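Long-range contacts in putative cell invasion protein with MAC/Perforin domain (Bacteroides thetaiotaomicron VPI-5482, PDB 3KK7), which is of unproven function but belongs to the membrane-attack complex/perforin family and, as a putative cell invasion protein, may act on membranes: residues T19-L24 / K450-P455; L351-K356 / R535-G540; K381-K386 / T458-I463; S389-Y394 / E422-S427; I396-N401 / L408-P413. One frame throughout, in Å; residues are numbered along the deposited sequence.

In the fold
Contacts 1, 3, 4 and 5 all draw on the mixed sheet of the D2 region, whereas contact 2 ties the MACPF region to the C-terminal D3 region. Contacts 2 and 5 are buried: contact 5 is a hairpin held by backbone bonds and apolar side chains, contact 2 a helix start fixed on a strand by a buried amide. Contacts 1 and 3 lie at the surface, and ion pairs occur in contact 1 and in the partly buried contact 4. Strand 376-386 links the group, pairing with strands used by contacts 1, 3, 4 and 5, while M382 of contact 3 packs on I409 of contact 5. Y539 of contact 2 meets L408 of contact 5.

Contact 1: residues T19-L24 / K450-P455; sequences TSEIIL and KIKADP
The flat groups here are the carboxylates of E21 and D454, and both are approached from above their planes. K452 NZ comes down on E21 OE1 at 2.6 Å, some 51° out of the plane, in a hydrogen-bonded salt bridge; the lysine chain, bent at chi3, crosses the extended glutamate obliquely and runs its CD and CE past the same oxygen. Y376 adds a cation-pi partner for this lysine. Water W1 donates to both E21 OE1 and D454 OD2, joining two acid groups whose facing oxygens, E21 OE1 and D454 OD2, stand 4.6 Å apart, and it probably softens their repulsion. The other oxygen, D454 OD1, accepts the hydroxyl of S20 OG at 3.0 Å, 30° above the carboxylate plane, and also the backbone N of N456. Beside these side chains the backbones pair. I22 and A453 form a hydrogen-bonded pair, with I22 N to A453 O at 3.0 Å and A453 N to I22 O at 2.9 Å, both nearly straight. I23 and K452 follow as a non-hydrogen-bonded pair, and L24 N then reaches I451 O at 2.9 Å from above the carbonyl plane. L24 CD1 touches A453 CB at 4.2 Å, and helix 429-443 packs against both residues. The arrangement is an antiparallel beta ladder, by which the start of the modelled chain joins strand 450-454 of the mixed sheet in the D2 region.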
# COMPACT_ATOMS: atom_id res chain seq x y z
N THR A 19 -6.43 33.77 3.20
CA THR A 19 -6.48 35.16 3.76
C THR A 19 -6.71 36.25 2.68
O THR A 19 -7.60 37.10 2.82
CB THR A 19 -5.20 35.48 4.57
OG1 THR A 19 -5.11 36.90 4.82
CG2 THR A 19 -3.95 34.98 3.84
N SER A 20 -5.89 36.24 1.62
CA SER A 20 -6.13 37.06 0.41
C SER A 20 -6.70 36.17 -0.71
O SER A 20 -6.53 36.45 -1.90
CB SER A 20 -4.84 37.72 -0.04
OG SER A 20 -3.91 36.72 -0.43
N GLU A 21 -7.35 35.09 -0.30
CA GLU A 21 -8.09 34.18 -1.18
C GLU A 21 -9.39 34.88 -1.55
O GLU A 21 -10.00 35.52 -0.70
CB GLU A 21 -8.36 32.90 -0.38
CG GLU A 21 -9.30 31.89 -0.99
CD GLU A 21 -9.25 30.55 -0.24
OE1 GLU A 21 -8.33 29.76 -0.52
OE2 GLU A 21 -10.11 30.28 0.61
N ILE A 22 -9.81 34.78 -2.80
CA ILE A 22 -11.06 35.41 -3.22
C ILE A 22 -11.83 34.48 -4.19
O ILE A 22 -11.24 33.93 -5.14
CB ILE A 22 -10.81 36.84 -3.80
CG1 ILE A 22 -12.05 37.74 -3.62
CG2 ILE A 22 -10.34 36.80 -5.25
CD1 ILE A 22 -12.22 38.40 -2.21
N ILE A 23 -13.11 34.26 -3.91
CA ILE A 23 -13.91 33.38 -4.75
C ILE A 23 -14.25 34.08 -6.06
O ILE A 23 -14.68 35.23 -6.04
CB ILE A 23 -15.25 32.97 -4.10
CG1 ILE A 23 -15.02 32.28 -2.74
CG2 ILE A 23 -16.01 32.05 -5.04
CD1 ILE A 23 -16.25 31.50 -2.24
N LEU A 24 -14.07 33.40 -7.19
CA LEU A 24 -14.51 33.93 -8.47
C LEU A 24 -15.81 33.26 -8.92
O LEU A 24 -16.55 33.83 -9.74
CB LEU A 24 -13.43 33.80 -9.56
CG LEU A 24 -12.11 34.57 -9.35
CD1 LEU A 24 -11.37 34.75 -10.68
CD2 LEU A 24 -12.33 35.92 -8.66
N LYS A 450 -16.47 25.29 -7.14
CA LYS A 450 -15.85 26.47 -6.58
C LYS A 450 -14.56 26.78 -7.36
O LYS A 450 -13.69 25.93 -7.48
CB LYS A 450 -15.54 26.24 -5.09
CG LYS A 450 -15.02 27.46 -4.30
CD LYS A 450 -14.16 27.07 -3.05
CE LYS A 450 -14.98 26.62 -1.81
NZ LYS A 450 -14.07 26.15 -0.72
N ILE A 451 -14.49 27.97 -7.95
CA ILE A 451 -13.27 28.49 -8.54
C ILE A 451 -12.86 29.67 -7.67
O ILE A 451 -13.69 30.54 -7.34
CB ILE A 451 -13.49 28.96 -10.00
CG1 ILE A 451 -14.07 27.83 -10.85
CG2 ILE A 451 -12.18 29.49 -10.60
CD1 ILE A 451 -14.33 28.22 -12.27
N LYS A 452 -11.59 29.69 -7.27
CA LYS A 452 -11.06 30.79 -6.48
C LYS A 452 -9.72 31.19 -7.05
O LYS A 452 -9.14 30.45 -7.84
CB LYS A 452 -10.95 30.41 -5.01
CG LYS A 452 -10.41 29.01 -4.72
CD LYS A 452 -9.69 28.96 -3.35
CE LYS A 452 -10.08 27.74 -2.50
NZ LYS A 452 -9.05 27.42 -1.46
N ALA A 453 -9.26 32.38 -6.68
CA ALA A 453 -7.96 32.87 -7.11
C ALA A 453 -7.25 33.35 -5.87
O ALA A 453 -7.90 33.64 -4.87
CB ALA A 453 -8.12 34.00 -8.12
N ASP A 454 -5.92 33.41 -5.92
CA ASP A 454 -5.15 33.89 -4.78
C ASP A 454 -3.77 34.31 -5.21
O ASP A 454 -2.91 33.47 -5.41
CB ASP A 454 -5.06 32.81 -3.70
CG ASP A 454 -4.55 33.35 -2.37
OD1 ASP A 454 -3.85 34.39 -2.33
OD2 ASP A 454 -4.86 32.72 -1.34
N PRO A 455 -3.52 35.62 -5.28
CA PRO A 455 -2.24 36.11 -5.78
C PRO A 455 -1.04 35.76 -4.89
O PRO A 455 0.08 35.77 -5.37
CB PRO A 455 -2.44 37.62 -5.87
CG PRO A 455 -3.48 37.94 -4.86
CD PRO A 455 -4.34 36.72 -4.71
O HOH W 1 -5.42 29.77 -1.54

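Contact 2: residues L351-K356 / R535-G540; sequences LEENFK and RYKIYG
The first turn of helix 353-363, in the MACPF region, sits against strand 537-540, an outermost strand of the four-stranded D3 sheet. N354 grips G540 with both ends of its amide: OD1 accepts G540 N at 2.9 Å on a lone pair, and ND2 donates to G540 O at 2.7 Å, almost within the amide plane. One residue earlier, E353 N donates to I538 O at 2.8 Å, nearly along the C=O axis. F355 CZ lies 3.6 Å from G540 CA, where a beta carbon would clash with the ring. L351 CB packs on I538 CD1 at 4.0 Å. An alanine at N354 would remove both amide bonds and would probably loosen the strand end from the helix. In the second shell, D406 OD2 also takes ND2 of N354, while Y197 bonds E352 OE2 through its hydroxyl and meets F355 edge-to-face. Water W2 accepts from I538 N at 2.6 Å and donates to E353 OE1 at 2.7 Å.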
# COMPACT_ATOMS: atom_id res chain seq x y z
N LEU A 351 -3.45 2.27 -12.80
CA LEU A 351 -2.94 3.08 -13.91
C LEU A 351 -2.79 4.56 -13.58
O LEU A 351 -1.99 5.26 -14.22
CB LEU A 351 -3.89 2.98 -15.10
CG LEU A 351 -4.09 1.62 -15.71
CD1 LEU A 351 -5.15 1.76 -16.76
CD2 LEU A 351 -2.78 1.16 -16.30
N GLU A 352 -3.57 5.03 -12.61
CA GLU A 352 -3.71 6.44 -12.31
C GLU A 352 -2.48 7.01 -11.61
O GLU A 352 -2.20 6.69 -10.44
CB GLU A 352 -4.97 6.66 -11.43
CG GLU A 352 -6.31 6.23 -12.06
CD GLU A 352 -6.64 4.73 -11.98
OE1 GLU A 352 -5.88 3.92 -11.38
OE2 GLU A 352 -7.68 4.34 -12.53
N GLU A 353 -1.78 7.89 -12.30
CA GLU A 353 -0.60 8.60 -11.76
C GLU A 353 -0.79 9.14 -10.34
O GLU A 353 0.05 8.95 -9.47
CB GLU A 353 -0.27 9.79 -12.67
CG GLU A 353 1.21 9.96 -13.00
CD GLU A 353 1.81 8.70 -13.61
OE1 GLU A 353 1.32 8.23 -14.68
OE2 GLU A 353 2.75 8.18 -12.97
N ASN A 354 -1.90 9.85 -10.12
CA ASN A 354 -2.17 10.48 -8.83
C ASN A 354 -2.47 9.49 -7.73
O ASN A 354 -2.11 9.74 -6.57
CB ASN A 354 -3.27 11.55 -8.90
CG ASN A 354 -4.53 11.06 -9.60
OD1 ASN A 354 -4.48 10.26 -10.55
ND2 ASN A 354 -5.67 11.57 -9.16
N PHE A 355 -3.12 8.37 -8.06
CA PHE A 355 -3.38 7.36 -7.03
C PHE A 355 -2.09 6.63 -6.68
O PHE A 355 -1.83 6.31 -5.52
CB PHE A 355 -4.43 6.36 -7.46
CG PHE A 355 -5.78 6.96 -7.78
CD1 PHE A 355 -6.08 8.29 -7.47
CD2 PHE A 355 -6.77 6.17 -8.35
CE1 PHE A 355 -7.32 8.80 -7.75
CE2 PHE A 355 -8.03 6.69 -8.64
CZ PHE A 355 -8.31 7.99 -8.35
N LYS A 356 -1.28 6.39 -7.70
CA LYS A 356 -0.00 5.75 -7.51
C LYS A 356 0.82 6.54 -6.51
O LYS A 356 1.25 6.03 -5.49
CB LYS A 356 0.72 5.61 -8.86
CG LYS A 356 0.15 4.49 -9.76
CD LYS A 356 0.67 4.59 -11.19
CE LYS A 356 2.03 3.97 -11.39
NZ LYS A 356 1.89 2.48 -11.50
N ARG A 535 0.76 5.79 -23.87
CA ARG A 535 0.93 7.08 -24.50
C ARG A 535 0.27 8.22 -23.76
O ARG A 535 0.51 9.37 -24.10
CB ARG A 535 0.43 7.03 -25.95
CG ARG A 535 1.26 6.08 -26.90
CD ARG A 535 0.74 6.07 -28.37
NE ARG A 535 0.44 7.43 -28.82
CZ ARG A 535 -0.35 7.77 -29.84
NH1 ARG A 535 -0.91 6.83 -30.61
NH2 ARG A 535 -0.56 9.06 -30.11
N TYR A 536 -0.53 7.94 -22.73
CA TYR A 536 -1.19 9.01 -21.97
C TYR A 536 -0.76 9.01 -20.49
O TYR A 536 -0.25 8.02 -19.98
CB TYR A 536 -2.72 8.92 -22.10
CG TYR A 536 -3.23 9.21 -23.49
CD1 TYR A 536 -3.11 8.26 -24.50
CD2 TYR A 536 -3.83 10.42 -23.80
CE1 TYR A 536 -3.58 8.51 -25.79
CE2 TYR A 536 -4.31 10.69 -25.10
CZ TYR A 536 -4.17 9.73 -26.10
OH TYR A 536 -4.62 9.97 -27.39
N LYS A 537 -0.92 10.17 -19.86
CA LYS A 537 -0.87 10.30 -18.42
C LYS A 537 -2.33 10.22 -17.96
O LYS A 537 -3.18 10.91 -18.48
CB LYS A 537 -0.27 11.64 -18.00
CG LYS A 537 1.25 11.81 -18.29
CD LYS A 537 2.13 10.95 -17.37
CE LYS A 537 3.61 11.10 -17.73
NZ LYS A 537 4.50 10.49 -16.70
N ILE A 538 -2.60 9.34 -17.02
CA ILE A 538 -3.95 9.12 -16.55
C ILE A 538 -4.11 9.60 -15.09
O ILE A 538 -3.35 9.20 -14.20
CB ILE A 538 -4.35 7.63 -16.63
CG1 ILE A 538 -4.16 7.08 -18.06
CG2 ILE A 538 -5.79 7.45 -16.20
CD1 ILE A 538 -4.21 5.61 -18.09
N TYR A 539 -5.10 10.46 -14.87
CA TYR A 539 -5.41 10.97 -13.55
C TYR A 539 -6.84 10.61 -13.21
O TYR A 539 -7.76 10.88 -14.00
CB TYR A 539 -5.23 12.48 -13.53
CG TYR A 539 -3.84 12.87 -13.92
CD1 TYR A 539 -2.83 12.92 -12.99
CD2 TYR A 539 -3.54 13.18 -15.24
CE1 TYR A 539 -1.55 13.27 -13.36
CE2 TYR A 539 -2.27 13.53 -15.60
CZ TYR A 539 -1.29 13.57 -14.66
OH TYR A 539 -0.02 13.93 -15.03
N GLY A 540 -7.00 9.97 -12.05
CA GLY A 540 -8.31 9.61 -11.51
C GLY A 540 -8.91 10.80 -10.77
O GLY A 540 -8.27 11.40 -9.91
O HOH W 2 -0.81 7.65 -16.20

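Contact 3: residues K381-K386 / T458-I463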
# COMPACT_ATOMS: atom_id res chain seq x y z
N LYS A 381 -0.28 31.14 -8.53
CA LYS A 381 0.97 31.44 -9.19
C LYS A 381 1.88 30.22 -9.19
O LYS A 381 2.00 29.54 -8.17
CB LYS A 381 1.65 32.61 -8.49
CG LYS A 381 0.94 33.93 -8.72
CD LYS A 381 1.61 35.10 -8.00
CE LYS A 381 0.96 36.42 -8.40
NZ LYS A 381 1.03 37.46 -7.34
N MSE A 382 2.51 29.95 -10.34
CA MSE A 382 3.46 28.85 -10.51
C MSE A 382 4.84 29.42 -10.81
O MSE A 382 4.99 30.25 -11.71
CB MSE A 382 3.03 27.92 -11.65
CG MSE A 382 3.87 26.67 -11.83
SE MSE A 382 3.40 25.84 -13.53
CE MSE A 382 5.17 25.25 -14.17
N TYR A 383 5.82 28.98 -10.03
CA TYR A 383 7.18 29.45 -10.16
C TYR A 383 7.75 29.01 -11.49
O TYR A 383 7.54 27.86 -11.90
CB TYR A 383 8.03 28.90 -9.02
CG TYR A 383 9.47 29.36 -9.07
CD1 TYR A 383 9.80 30.68 -8.81
CD2 TYR A 383 10.49 28.48 -9.41
CE1 TYR A 383 11.11 31.12 -8.86
CE2 TYR A 383 11.81 28.92 -9.46
CZ TYR A 383 12.11 30.24 -9.18
OH TYR A 383 13.41 30.68 -9.21
N ILE A 384 8.43 29.91 -12.18
CA ILE A 384 9.02 29.60 -13.49
C ILE A 384 10.53 29.73 -13.40
O ILE A 384 11.24 28.74 -13.60
CB ILE A 384 8.48 30.50 -14.65
CG1 ILE A 384 6.96 30.33 -14.81
CG2 ILE A 384 9.17 30.14 -15.97
CD1 ILE A 384 6.53 28.92 -15.22
N ARG A 385 11.03 30.93 -13.10
CA ARG A 385 12.47 31.14 -12.97
C ARG A 385 12.81 32.41 -12.22
O ARG A 385 11.91 33.21 -11.91
CB ARG A 385 13.12 31.19 -14.36
CG ARG A 385 12.54 32.26 -15.29
CD ARG A 385 13.49 32.57 -16.44
NE ARG A 385 13.04 33.73 -17.20
CZ ARG A 385 12.13 33.69 -18.17
NH1 ARG A 385 11.53 32.55 -18.52
NH2 ARG A 385 11.80 34.82 -18.80
N LYS A 386 14.11 32.58 -11.94
CA LYS A 386 14.66 33.82 -11.38
C LYS A 386 15.11 34.74 -12.51
O LYS A 386 15.76 34.30 -13.45
CB LYS A 386 15.88 33.56 -10.47
CG LYS A 386 15.54 32.82 -9.20
CD LYS A 386 16.38 33.19 -7.98
CE LYS A 386 15.65 32.68 -6.70
NZ LYS A 386 16.54 32.48 -5.51
N THR A 458 1.63 30.27 -3.94
CA THR A 458 2.51 29.72 -4.96
C THR A 458 2.42 28.19 -4.99
O THR A 458 2.10 27.55 -3.99
CB THR A 458 3.97 30.16 -4.75
OG1 THR A 458 4.41 29.73 -3.46
CG2 THR A 458 4.12 31.67 -4.86
N ILE A 459 2.68 27.61 -6.15
CA ILE A 459 2.84 26.16 -6.24
C ILE A 459 4.05 25.94 -7.13
O ILE A 459 4.14 26.50 -8.22
CB ILE A 459 1.56 25.46 -6.75
CG1 ILE A 459 1.69 23.94 -6.59
CG2 ILE A 459 1.25 25.86 -8.18
CD1 ILE A 459 0.38 23.18 -6.79
N ASN A 460 5.00 25.15 -6.63
CA ASN A 460 6.27 24.93 -7.34
C ASN A 460 6.53 23.44 -7.74
O ASN A 460 7.14 22.67 -6.99
CB ASN A 460 7.41 25.48 -6.48
CG ASN A 460 8.74 25.43 -7.20
OD1 ASN A 460 8.81 25.53 -8.43
ND2 ASN A 460 9.81 25.26 -6.42
N PRO A 461 6.06 23.04 -8.94
CA PRO A 461 6.25 21.68 -9.45
C PRO A 461 7.62 21.45 -10.12
O PRO A 461 8.05 20.30 -10.19
CB PRO A 461 5.14 21.55 -10.50
CG PRO A 461 5.00 22.93 -11.05
CD PRO A 461 5.28 23.87 -9.89
N ILE A 462 8.27 22.52 -10.60
CA ILE A 462 9.61 22.44 -11.22
C ILE A 462 10.67 21.98 -10.19
O ILE A 462 11.56 21.19 -10.53
CB ILE A 462 10.04 23.80 -11.94
CG1 ILE A 462 9.04 24.16 -13.08
CG2 ILE A 462 11.50 23.72 -12.50
CD1 ILE A 462 9.30 25.52 -13.79
N ILE A 463 10.56 22.46 -8.94
CA ILE A 463 11.44 22.04 -7.83
C ILE A 463 10.80 20.99 -6.89
O ILE A 463 11.48 20.52 -5.98
CB ILE A 463 11.96 23.25 -7.00
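Strand 457-459 runs parallel to strand 376-386 in the mixed sheet of the D2 region, and the pairing fades after two bridges. T458 opens it, its CA making a CH···O contact with K381 O at 3.3 Å. I459 N donates to the same oxygen, K381 O, at 2.9 Å and nearly along its C=O axis; on the far side of this residue, I459 O receives only a weak bond from Y383 N at 3.5 Å. N460 leaves the strand, with CG anti to its backbone N, and lies alongside Y383: its OD1 is 3.5 Å from both CB and CD2 of Y383, the amide plane standing 83° to the ring. An alanine at N460 would take the amide from beside this tyrosine and would probably leave its CB and ring less firmly packed. The backbone N of R385 sits over the centre of one face of that ring, just where I384 and R385 form a classic beta bulge opposite L393. P461 crosses selenomethionine M382 at about a right angle, P461 CD meeting M382 CG at 3.7 Å, and I409 packs against both residues from strand 407-411. I462 completes the walk. Its CG1 is anti to the carbonyl carbon and its chain extends across the edge of strand 376-386, so that CD1 of I462 lies 4.2 Å from M382 CE, 3.8 Å from I384 O and 3.5 Å from Y383 O.

Contact 4: residues S389-Y394 / E422-S427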
# COMPACT_ATOMS: atom_id res chain seq x y z
N SER A 389 18.03 39.78 -12.19
CA SER A 389 18.22 40.60 -11.00
C SER A 389 17.98 39.76 -9.73
O SER A 389 18.13 40.24 -8.61
CB SER A 389 17.34 41.86 -11.06
OG SER A 389 15.96 41.57 -10.96
N GLY A 390 17.63 38.49 -9.92
CA GLY A 390 17.49 37.56 -8.80
C GLY A 390 16.07 37.45 -8.33
O GLY A 390 15.81 36.87 -7.29
N GLU A 391 15.14 37.97 -9.12
CA GLU A 391 13.75 38.06 -8.71
C GLU A 391 12.95 36.82 -9.14
O GLU A 391 13.04 36.37 -10.29
CB GLU A 391 13.14 39.35 -9.27
CG GLU A 391 11.62 39.50 -9.17
CD GLU A 391 11.15 40.90 -9.52
OE1 GLU A 391 12.00 41.78 -9.81
OE2 GLU A 391 9.92 41.14 -9.50
N LYS A 392 12.16 36.28 -8.21
CA LYS A 392 11.30 35.17 -8.54
C LYS A 392 10.18 35.64 -9.48
O LYS A 392 9.53 36.66 -9.22
CB LYS A 392 10.74 34.50 -7.30
CG LYS A 392 11.81 33.77 -6.49
CD LYS A 392 11.14 32.75 -5.55
CE LYS A 392 12.15 31.90 -4.76
NZ LYS A 392 12.58 32.57 -3.49
N LEU A 393 10.02 34.89 -10.57
CA LEU A 393 9.02 35.17 -11.62
C LEU A 393 8.03 34.01 -11.74
O LEU A 393 8.42 32.84 -11.74
CB LEU A 393 9.69 35.35 -12.97
CG LEU A 393 10.73 36.45 -13.09
CD1 LEU A 393 11.42 36.30 -14.45
CD2 LEU A 393 10.07 37.81 -12.92
N TYR A 394 6.76 34.37 -11.89
CA TYR A 394 5.67 33.42 -11.82
C TYR A 394 4.70 33.53 -12.99
O TYR A 394 4.51 34.61 -13.54
CB TYR A 394 4.89 33.69 -10.55
CG TYR A 394 5.66 33.49 -9.27
CD1 TYR A 394 5.72 32.24 -8.65
CD2 TYR A 394 6.31 34.56 -8.66
CE1 TYR A 394 6.41 32.05 -7.46
CE2 TYR A 394 7.00 34.39 -7.46
CZ TYR A 394 7.04 33.13 -6.87
OH TYR A 394 7.73 32.95 -5.69
N GLU A 422 7.15 40.44 -18.81
CA GLU A 422 5.80 39.89 -18.91
C GLU A 422 5.44 39.09 -17.66
O GLU A 422 4.42 39.35 -17.01
CB GLU A 422 5.69 38.99 -20.13
CG GLU A 422 5.85 39.72 -21.45
CD GLU A 422 5.81 38.78 -22.64
OE1 GLU A 422 5.26 37.66 -22.49
OE2 GLU A 422 6.32 39.16 -23.73
N LEU A 423 6.29 38.12 -17.32
CA LEU A 423 6.09 37.28 -16.14
C LEU A 423 6.01 38.10 -14.85
O LEU A 423 5.17 37.81 -13.99
CB LEU A 423 7.22 36.22 -16.03
CG LEU A 423 7.33 35.16 -17.15
CD1 LEU A 423 8.71 34.52 -17.16
CD2 LEU A 423 6.24 34.09 -17.02
N LYS A 424 6.86 39.11 -14.73
CA LYS A 424 6.83 40.03 -13.58
C LYS A 424 5.50 40.82 -13.48
O LYS A 424 5.10 41.24 -12.38
CB LYS A 424 8.02 41.00 -13.66
CG LYS A 424 8.17 41.95 -12.47
CD LYS A 424 9.53 42.65 -12.50
CE LYS A 424 9.62 43.81 -11.51
NZ LYS A 424 10.98 44.41 -11.54
N ALA A 425 4.84 41.01 -14.62
CA ALA A 425 3.54 41.69 -14.67
C ALA A 425 2.40 40.84 -14.07
O ALA A 425 1.32 41.37 -13.80
CB ALA A 425 3.20 42.12 -16.10
N ASN A 426 2.64 39.54 -13.88
CA ASN A 426 1.69 38.69 -13.16
C ASN A 426 1.66 39.01 -11.65
O ASN A 426 0.74 38.57 -10.93
CB ASN A 426 2.01 37.21 -13.39
CG ASN A 426 1.80 36.76 -14.84
OD1 ASN A 426 0.87 37.19 -15.50
ND2 ASN A 426 2.67 35.87 -15.32
N SER A 427 2.67 39.75 -11.19
CA SER A 427 2.76 40.25 -9.80
C SER A 427 2.01 41.54 -9.57
O SER A 427 1.89 41.97 -8.43
CB SER A 427 4.21 40.48 -9.39
OG SER A 427 4.85 39.23 -9.25
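E391 and K424 cross at about a right angle, both side chains extended with CG anti to the backbone N. The carboxylate therefore meets the lysine along its length as well as at its tip: OE2 of E391 rests 3.4 Å from K424 CE, while OE1 of E391 takes K424 NZ at 3.3 Å in a salt bridge whose hydrogen bond is weak. Two residues on from E391, L393 directs its CB toward the helix. This CB faces L423 CB at 4.0 Å, and CD2 of L393 slants across to K424 CB at 3.9 Å. In this way helix 420-424, which follows strand 407-411 in the chain, lies against strand 392-401 of the mixed D2 sheet, near the bulge where I384 and R385 both bond to L393. L423 also touches R385 there. The amide of N426 is turned so that ND2 donates to Y394 O at 2.9 Å, on a carbonyl lone pair and with the acceptor only 9° out of the amide plane. The same carbonyl faces L423 O at 3.3 Å, two acceptors without a bond; L423 O instead accepts N426 N, at 3.1 Å. Y394 sets its CB away from the helix, and its side chain packs on K381.

Contact 5: residues I396-N401 / L408-P413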
# COMPACT_ATOMS: atom_id res chain seq x y z
N ILE A 396 0.57 32.56 -13.97
CA ILE A 396 -0.72 32.41 -13.30
C ILE A 396 -1.37 31.20 -13.93
O ILE A 396 -1.51 31.13 -15.14
CB ILE A 396 -1.60 33.65 -13.49
CG1 ILE A 396 -0.91 34.87 -12.90
CG2 ILE A 396 -2.96 33.45 -12.84
CD1 ILE A 396 -1.56 36.19 -13.30
N VAL A 397 -1.79 30.28 -13.08
CA VAL A 397 -2.21 28.95 -13.50
C VAL A 397 -3.49 28.47 -12.76
O VAL A 397 -3.63 28.68 -11.55
CB VAL A 397 -1.04 27.98 -13.26
CG1 VAL A 397 -1.54 26.64 -12.90
CG2 VAL A 397 -0.12 27.91 -14.48
N PRO A 398 -4.42 27.82 -13.49
CA PRO A 398 -5.51 27.14 -12.81
C PRO A 398 -5.02 25.78 -12.33
O PRO A 398 -4.35 25.08 -13.08
CB PRO A 398 -6.56 26.97 -13.91
CG PRO A 398 -5.79 26.94 -15.16
CD PRO A 398 -4.53 27.70 -14.95
N VAL A 399 -5.34 25.43 -11.08
CA VAL A 399 -4.96 24.13 -10.51
C VAL A 399 -6.21 23.42 -10.02
O VAL A 399 -6.85 23.87 -9.08
CB VAL A 399 -3.94 24.29 -9.35
CG1 VAL A 399 -3.59 22.94 -8.78
CG2 VAL A 399 -2.68 24.99 -9.82
N LEU A 400 -6.57 22.30 -10.65
CA LEU A 400 -7.70 21.50 -10.18
C LEU A 400 -7.30 20.69 -8.96
O LEU A 400 -6.39 19.86 -9.03
CB LEU A 400 -8.16 20.56 -11.27
CG LEU A 400 -9.32 19.62 -10.90
CD1 LEU A 400 -10.63 20.40 -10.62
CD2 LEU A 400 -9.47 18.57 -12.00
N ASN A 401 -7.96 20.95 -7.83
CA ASN A 401 -7.81 20.12 -6.63
C ASN A 401 -8.83 19.00 -6.71
O ASN A 401 -10.04 19.28 -6.76
CB ASN A 401 -7.98 20.93 -5.34
CG ASN A 401 -6.70 21.68 -4.93
OD1 ASN A 401 -6.17 21.49 -3.83
ND2 ASN A 401 -6.19 22.54 -5.83
N LEU A 408 -3.74 19.24 -9.70
CA LEU A 408 -3.46 19.09 -11.12
C LEU A 408 -3.31 20.49 -11.74
O LEU A 408 -4.28 21.14 -12.13
CB LEU A 408 -4.56 18.26 -11.81
CG LEU A 408 -4.98 16.96 -11.09
CD1 LEU A 408 -6.07 16.20 -11.86
CD2 LEU A 408 -3.76 16.08 -10.88
N ILE A 409 -2.06 20.94 -11.79
CA ILE A 409 -1.68 22.22 -12.36
C ILE A 409 -1.85 22.15 -13.87
O ILE A 409 -1.23 21.31 -14.50
CB ILE A 409 -0.18 22.54 -12.09
CG1 ILE A 409 0.18 22.41 -10.61
CG2 ILE A 409 0.17 23.95 -12.52
CD1 ILE A 409 1.68 22.41 -10.36
N PHE A 410 -2.68 23.03 -14.44
CA PHE A 410 -2.85 23.17 -15.90
C PHE A 410 -1.83 24.20 -16.41
O PHE A 410 -2.12 25.39 -16.53
CB PHE A 410 -4.24 23.66 -16.25
CG PHE A 410 -5.36 22.73 -15.88
CD1 PHE A 410 -5.16 21.56 -15.20
CD2 PHE A 410 -6.66 23.08 -16.20
CE1 PHE A 410 -6.25 20.73 -14.87
CE2 PHE A 410 -7.73 22.25 -15.88
CZ PHE A 410 -7.52 21.09 -15.21
N SER A 411 -0.63 23.72 -16.70
CA SER A 411 0.49 24.61 -17.03
C SER A 411 0.50 25.03 -18.47
O SER A 411 -0.10 24.38 -19.32
CB SER A 411 1.81 23.92 -16.70
OG SER A 411 1.63 22.51 -16.71
N ASN A 412 1.19 26.16 -18.71
CA ASN A 412 1.44 26.70 -20.06
C ASN A 412 2.93 26.55 -20.33
O ASN A 412 3.74 27.36 -19.88
CB ASN A 412 1.02 28.19 -20.16
CG ASN A 412 -0.45 28.44 -19.69
OD1 ASN A 412 -1.07 27.60 -19.01
ND2 ASN A 412 -1.00 29.62 -20.05
N PRO A 413 3.32 25.49 -21.07
CA PRO A 413 4.75 25.21 -21.21
C PRO A 413 5.50 26.32 -21.96
O PRO A 413 6.72 26.43 -21.82
CB PRO A 413 4.78 23.88 -21.95
CG PRO A 413 3.51 23.85 -22.73
CD PRO A 413 2.50 24.59 -21.91
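Three backbone hydrogen bonds set the register. F410 N donates to P398 O at 3.0 Å, nearly along the C=O axis. L400 and L408 form a hydrogen-bonded pair with unequal bonds: L408 N to L400 O, 2.8 Å, is nearly straight and in the carbonyl plane, whereas L400 N meets L408 O at 3.0 Å from 43° above the plane of the L408 carbonyl. V399 and I409 are the non-hydrogen-bonded pair between them, and V399 CA adds a CH···O contact to L408 O. Apolar contacts fill both faces. On one, V399 CG2 lies side by side with I409 CG1 at 3.9 Å, and V397 crosses I409 at about a right angle. There V397 CG1 and I409 CG2 come within 3.2 Å, a tight fit that goes with the unusual chi1 of V397, 147°. Strand 468-472 lies beside I409 through S468. On the other face P398 CG meets F410 CB at 3.8 Å, the two side chains crossing, and L400 sets its CB 4.0 Å from F410 CZ while its CD2 lies 4.1 Å from L408 CD1. Helix 429-443 touches P398 through I439 and F410 through K443. Polar side chains are tied outside the pair: S411 OG bonds N472, and N401 bonds E378 and K407. Together this is a beta hairpin, strands 392-401 and 407-411, buried within the mixed sheet of the D2 region.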